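Local coordinates for thiamine-binding periplasmic protein (Escherichia coli, PDB 2QRY) that binds thiamine, thiamine phosphate and thiamine diphosphate with high affinity in the periplasm as the solute-binding component of the ThiBPQ import ABC transporter, at residues V43-L55 against L261-F274. Residues are numbered along the deposited sequence; the frame is centred on the assembly and turned at random.
Sequences VKKAFEADCNCEL and LAQKFLQFMVSPAF
F47 packs against helix 261-269 as a knob in the hole formed by L261, K264, F265 and F268, a compact example of aromatic side chains joining two helices on one lobe of a periplasmic binding protein fold. Its CG lies anti to the backbone N (chi1 -179°), which carries the ring across to the second helix, whose axis runs at 117° to that of helix 43-48. There F265 meets it edge-to-face, CD2 standing over the centre of the F47 ring, with centroids 5.2 Å apart. F268 completes the aromatic cluster at an oblique tilt, F47 CD1 lying over one face toward the rim, 3.4 Å from F268 CD1. An alanine in place of F47 would probably leave a gap among these four residues and deprive the F265 edge of its aromatic face. Farther along, L261 divides its branches between two cysteines: CD1 packs on C53 CB at 3.6 Å, while CD2 touches C51 SG. L55, whose side chain also packs on strand 24-29, brings CD1 to within 3.7 Å of F265 CE2. At the other end V43 lays CG2 over one face of F274, while CG1, beyond the ring edge on that side, lies 3.3 Å from F274 CE1.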
loop_
_atom_site.group_PDB
_atom_site.type_symbol
_atom_site.label_atom_id
_atom_site.label_comp_id
_atom_site.label_asym_id
_atom_site.label_seq_id
_atom_site.Cartn_x
_atom_site.Cartn_y
_atom_site.Cartn_z
ATOM N N VAL A 43 -9.690 -12.965 7.304
ATOM C CA VAL A 43 -10.681 -12.675 6.276
ATOM C C VAL A 43 -11.158 -13.960 5.604
ATOM O O VAL A 43 -12.342 -14.123 5.324
ATOM C CB VAL A 43 -10.108 -11.727 5.197
ATOM C CG1 VAL A 43 -10.961 -11.784 3.942
ATOM C CG2 VAL A 43 -10.081 -10.306 5.724
ATOM N N LYS A 44 -10.228 -14.871 5.354
ATOM C CA LYS A 44 -10.551 -16.135 4.714
ATOM C C LYS A 44 -11.624 -16.906 5.474
ATOM O O LYS A 44 -12.696 -17.171 4.939
ATOM C CB LYS A 44 -9.292 -16.996 4.582
ATOM C CG LYS A 44 -9.527 -18.388 4.013
ATOM C CD LYS A 44 -8.205 -19.127 3.873
ATOM C CE LYS A 44 -8.397 -20.611 3.566
ATOM N NZ LYS A 44 -9.001 -20.872 2.230
ATOM N N LYS A 45 -11.344 -17.263 6.723
ATOM C CA LYS A 45 -12.313 -18.019 7.504
ATOM C C LYS A 45 -13.616 -17.253 7.712
ATOM O O LYS A 45 -14.685 -17.853 7.811
ATOM C CB LYS A 45 -11.722 -18.423 8.854
ATOM C CG LYS A 45 -11.834 -17.382 9.946
ATOM C CD LYS A 45 -11.486 -17.998 11.301
ATOM C CE LYS A 45 -12.374 -19.209 11.603
ATOM N NZ LYS A 45 -12.126 -19.788 12.952
ATOM N N ALA A 46 -13.530 -15.929 7.766
ATOM C CA ALA A 46 -14.716 -15.105 7.961
ATOM C C ALA A 46 -15.591 -15.089 6.713
ATOM O O ALA A 46 -16.813 -14.951 6.799
ATOM C CB ALA A 46 -14.312 -13.685 8.334
ATOM N N PHE A 47 -14.966 -15.218 5.548
ATOM C CA PHE A 47 -15.718 -15.217 4.304
ATOM C C PHE A 47 -16.277 -16.605 4.051
ATOM O O PHE A 47 -17.441 -16.753 3.693
ATOM C CB PHE A 47 -14.824 -14.807 3.134
ATOM C CG PHE A 47 -15.541 -14.753 1.817
ATOM C CD1 PHE A 47 -16.557 -13.826 1.599
ATOM C CD2 PHE A 47 -15.201 -15.629 0.789
ATOM C CE1 PHE A 47 -17.230 -13.769 0.370
ATOM C CE2 PHE A 47 -15.866 -15.582 -0.444
ATOM C CZ PHE A 47 -16.882 -14.650 -0.654
ATOM N N GLU A 48 -15.441 -17.622 4.247
ATOM C CA GLU A 48 -15.846 -19.005 4.027
ATOM C C GLU A 48 -16.869 -19.488 5.049
ATOM O O GLU A 48 -17.822 -20.179 4.694
ATOM C CB GLU A 48 -14.628 -19.932 4.054
ATOM C CG GLU A 48 -13.543 -19.564 3.059
ATOM C CD GLU A 48 -12.411 -20.568 3.032
ATOM O OE1 GLU A 48 -12.233 -21.292 4.031
ATOM O OE2 GLU A 48 -11.690 -20.625 2.014
ATOM N N ALA A 49 -16.665 -19.135 6.316
ATOM C CA ALA A 49 -17.585 -19.552 7.369
ATOM C C ALA A 49 -19.004 -19.121 7.022
ATOM O O ALA A 49 -19.976 -19.787 7.384
ATOM C CB ALA A 49 -17.166 -18.951 8.702
ATOM N N ASP A 50 -19.115 -18.009 6.307
ATOM C CA ASP A 50 -20.416 -17.492 5.914
ATOM C C ASP A 50 -20.793 -18.004 4.532
ATOM O O ASP A 50 -21.567 -18.953 4.399
ATOM C CB ASP A 50 -20.392 -15.964 5.902
ATOM C CG ASP A 50 -21.779 -15.365 5.921
ATOM O OD1 ASP A 50 -22.573 -15.666 5.001
ATOM O OD2 ASP A 50 -22.074 -14.595 6.860
ATOM N N CYS A 51 -20.240 -17.369 3.506
ATOM C CA CYS A 51 -20.504 -17.746 2.124
ATOM C C CYS A 51 -19.743 -19.005 1.716
ATOM O O CYS A 51 -18.529 -18.967 1.509
ATOM C CB CYS A 51 -20.121 -16.597 1.197
ATOM S SG CYS A 51 -20.163 -17.038 -0.534
ATOM N N ASN A 52 -20.465 -20.113 1.586
ATOM C CA ASN A 52 -19.877 -21.398 1.213
ATOM C C ASN A 52 -19.041 -21.345 -0.063
ATOM O O ASN A 52 -19.551 -21.040 -1.144
ATOM C CB ASN A 52 -20.977 -22.448 1.045
ATOM C CG ASN A 52 -22.000 -22.056 -0.003
ATOM O OD1 ASN A 52 -22.756 -21.095 0.175
ATOM N ND2 ASN A 52 -22.026 -22.793 -1.110
ATOM N N CYS A 53 -17.758 -21.660 0.078
ATOM C CA CYS A 53 -16.817 -21.669 -1.038
ATOM C C CYS A 53 -15.414 -21.744 -0.463
ATOM O O CYS A 53 -15.229 -21.638 0.746
ATOM C CB CYS A 53 -16.930 -20.385 -1.862
ATOM S SG CYS A 53 -16.138 -18.961 -1.080
ATOM N N GLU A 54 -14.426 -21.927 -1.328
ATOM C CA GLU A 54 -13.051 -21.982 -0.864
ATOM C C GLU A 54 -12.319 -20.741 -1.345
ATOM O O GLU A 54 -11.992 -20.625 -2.527
ATOM C CB GLU A 54 -12.337 -23.234 -1.378
ATOM C CG GLU A 54 -10.895 -23.328 -0.892
ATOM C CD GLU A 54 -10.204 -24.617 -1.297
ATOM O OE1 GLU A 54 -10.185 -24.935 -2.506
ATOM O OE2 GLU A 54 -9.670 -25.310 -0.402
ATOM N N LEU A 55 -12.085 -19.807 -0.427
ATOM C CA LEU A 55 -11.376 -18.576 -0.756
ATOM C C LEU A 55 -9.896 -18.902 -0.853
ATOM O O LEU A 55 -9.282 -19.317 0.130
ATOM C CB LEU A 55 -11.585 -17.520 0.328
ATOM C CG LEU A 55 -10.952 -16.164 0.019
ATOM C CD1 LEU A 55 -11.727 -15.494 -1.106
ATOM C CD2 LEU A 55 -10.961 -15.297 1.262
ATOM N N LEU A 261 -19.787 -14.842 -6.967
ATOM C CA LEU A 261 -18.951 -14.976 -5.776
ATOM C C LEU A 261 -17.986 -13.802 -5.662
ATOM O O LEU A 261 -17.865 -13.185 -4.603
ATOM C CB LEU A 261 -18.138 -16.269 -5.824
ATOM C CG LEU A 261 -18.499 -17.393 -4.857
ATOM C CD1 LEU A 261 -17.368 -18.413 -4.857
ATOM C CD2 LEU A 261 -18.700 -16.845 -3.456
ATOM N N ALA A 262 -17.290 -13.507 -6.756
ATOM C CA ALA A 262 -16.329 -12.411 -6.780
ATOM C C ALA A 262 -16.962 -11.151 -6.211
ATOM O O ALA A 262 -16.346 -10.426 -5.425
ATOM C CB ALA A 262 -15.862 -12.149 -8.214
ATOM N N GLN A 263 -18.203 -10.903 -6.610
ATOM C CA GLN A 263 -18.920 -9.724 -6.160
ATOM C C GLN A 263 -19.386 -9.828 -4.713
ATOM O O GLN A 263 -19.505 -8.813 -4.022
ATOM C CB GLN A 263 -20.081 -9.458 -7.115
ATOM C CG GLN A 263 -19.566 -9.315 -8.537
ATOM C CD GLN A 263 -20.638 -9.035 -9.566
ATOM O OE1 GLN A 263 -21.598 -9.795 -9.710
ATOM N NE2 GLN A 263 -20.472 -7.940 -10.306
ATOM N N LYS A 264 -19.640 -11.045 -4.248
ATOM C CA LYS A 264 -20.055 -11.219 -2.867
ATOM C C LYS A 264 -18.827 -10.997 -1.993
ATOM O O LYS A 264 -18.933 -10.587 -0.839
ATOM C CB LYS A 264 -20.642 -12.618 -2.635
ATOM C CG LYS A 264 -21.932 -12.867 -3.406
ATOM C CD LYS A 264 -22.883 -13.793 -2.667
ATOM C CE LYS A 264 -22.357 -15.216 -2.567
ATOM N NZ LYS A 264 -23.349 -16.106 -1.882
ATOM N N PHE A 265 -17.654 -11.263 -2.558
ATOM C CA PHE A 265 -16.417 -11.063 -1.818
ATOM C C PHE A 265 -16.100 -9.577 -1.721
ATOM O O PHE A 265 -15.620 -9.106 -0.692
ATOM C CB PHE A 265 -15.255 -11.797 -2.488
ATOM C CG PHE A 265 -13.933 -11.540 -1.828
ATOM C CD1 PHE A 265 -13.116 -10.500 -2.259
ATOM C CD2 PHE A 265 -13.532 -12.301 -0.738
ATOM C CE1 PHE A 265 -11.924 -10.223 -1.612
ATOM C CE2 PHE A 265 -12.342 -12.033 -0.081
ATOM C CZ PHE A 265 -11.536 -10.991 -0.519
ATOM N N LEU A 266 -16.373 -8.840 -2.792
ATOM C CA LEU A 266 -16.117 -7.405 -2.813
ATOM C C LEU A 266 -17.043 -6.646 -1.859
ATOM O O LEU A 266 -16.623 -5.686 -1.215
ATOM C CB LEU A 266 -16.264 -6.861 -4.239
ATOM C CG LEU A 266 -15.203 -7.349 -5.241
ATOM C CD1 LEU A 266 -15.509 -6.814 -6.632
ATOM C CD2 LEU A 266 -13.815 -6.899 -4.790
ATOM N N GLN A 267 -18.299 -7.078 -1.766
ATOM C CA GLN A 267 -19.259 -6.426 -0.877
ATOM C C GLN A 267 -18.897 -6.747 0.565
ATOM O O GLN A 267 -18.902 -5.875 1.430
ATOM C CB GLN A 267 -20.681 -6.919 -1.166
ATOM C CG GLN A 267 -21.776 -6.227 -0.350
ATOM C CD GLN A 267 -21.973 -4.768 -0.737
ATOM O OE1 GLN A 267 -22.252 -4.449 -1.896
ATOM N NE2 GLN A 267 -21.834 -3.874 0.240
ATOM N N PHE A 268 -18.584 -8.013 0.806
ATOM C CA PHE A 268 -18.211 -8.490 2.129
ATOM C C PHE A 268 -16.920 -7.831 2.600
ATOM O O PHE A 268 -16.645 -7.737 3.798
ATOM C CB PHE A 268 -18.060 -10.015 2.082
ATOM C CG PHE A 268 -17.190 -10.579 3.161
ATOM C CD1 PHE A 268 -15.823 -10.752 2.949
ATOM C CD2 PHE A 268 -17.727 -10.930 4.394
ATOM C CE1 PHE A 268 -15.005 -11.268 3.952
ATOM C CE2 PHE A 268 -16.917 -11.447 5.406
ATOM C CZ PHE A 268 -15.556 -11.616 5.184
HETATM N N MSE A 269 -16.136 -7.363 1.642
HETATM C CA MSE A 269 -14.868 -6.721 1.936
HETATM C C MSE A 269 -15.063 -5.396 2.671
HETATM O O MSE A 269 -14.368 -5.116 3.647
HETATM C CB MSE A 269 -14.102 -6.508 0.633
HETATM C CG MSE A 269 -12.673 -6.071 0.809
HETATM SE SE MSE A 269 -11.758 -6.121 -0.883
HETATM C CE MSE A 269 -12.560 -4.567 -1.714
ATOM N N VAL A 270 -16.009 -4.585 2.209
ATOM C CA VAL A 270 -16.275 -3.303 2.845
ATOM C C VAL A 270 -17.182 -3.450 4.067
ATOM O O VAL A 270 -17.699 -2.456 4.586
ATOM C CB VAL A 270 -16.936 -2.322 1.867
ATOM C CG1 VAL A 270 -16.028 -2.089 0.685
ATOM C CG2 VAL A 270 -18.278 -2.867 1.413
ATOM N N SER A 271 -17.371 -4.684 4.526
ATOM C CA SER A 271 -18.221 -4.931 5.682
ATOM C C SER A 271 -17.366 -5.148 6.924
ATOM O O SER A 271 -16.152 -5.304 6.827
ATOM C CB SER A 271 -19.096 -6.162 5.447
ATOM O OG SER A 271 -18.372 -7.352 5.690
ATOM N N PRO A 272 -17.996 -5.166 8.112
ATOM C CA PRO A 272 -17.317 -5.361 9.395
ATOM C C PRO A 272 -16.513 -6.651 9.547
ATOM O O PRO A 272 -15.407 -6.633 10.084
ATOM C CB PRO A 272 -18.461 -5.279 10.403
ATOM C CG PRO A 272 -19.386 -4.295 9.760
ATOM C CD PRO A 272 -19.402 -4.777 8.327
ATOM N N ALA A 273 -17.063 -7.769 9.092
ATOM C CA ALA A 273 -16.358 -9.045 9.217
ATOM C C ALA A 273 -14.963 -8.958 8.595
ATOM O O ALA A 273 -14.023 -9.621 9.041
ATOM C CB ALA A 273 -17.163 -10.152 8.549
ATOM N N PHE A 274 -14.841 -8.125 7.566
ATOM C CA PHE A 274 -13.577 -7.926 6.862
ATOM C C PHE A 274 -12.788 -6.829 7.567
ATOM O O PHE A 274 -11.734 -7.074 8.155
ATOM C CB PHE A 274 -13.858 -7.499 5.412
ATOM C CG PHE A 274 -12.643 -7.490 4.527
ATOM C CD1 PHE A 274 -12.273 -8.631 3.820
ATOM C CD2 PHE A 274 -11.867 -6.341 4.399
ATOM C CE1 PHE A 274 -11.145 -8.627 2.992
ATOM C CE2 PHE A 274 -10.742 -6.326 3.577
ATOM C CZ PHE A 274 -10.379 -7.476 2.870
#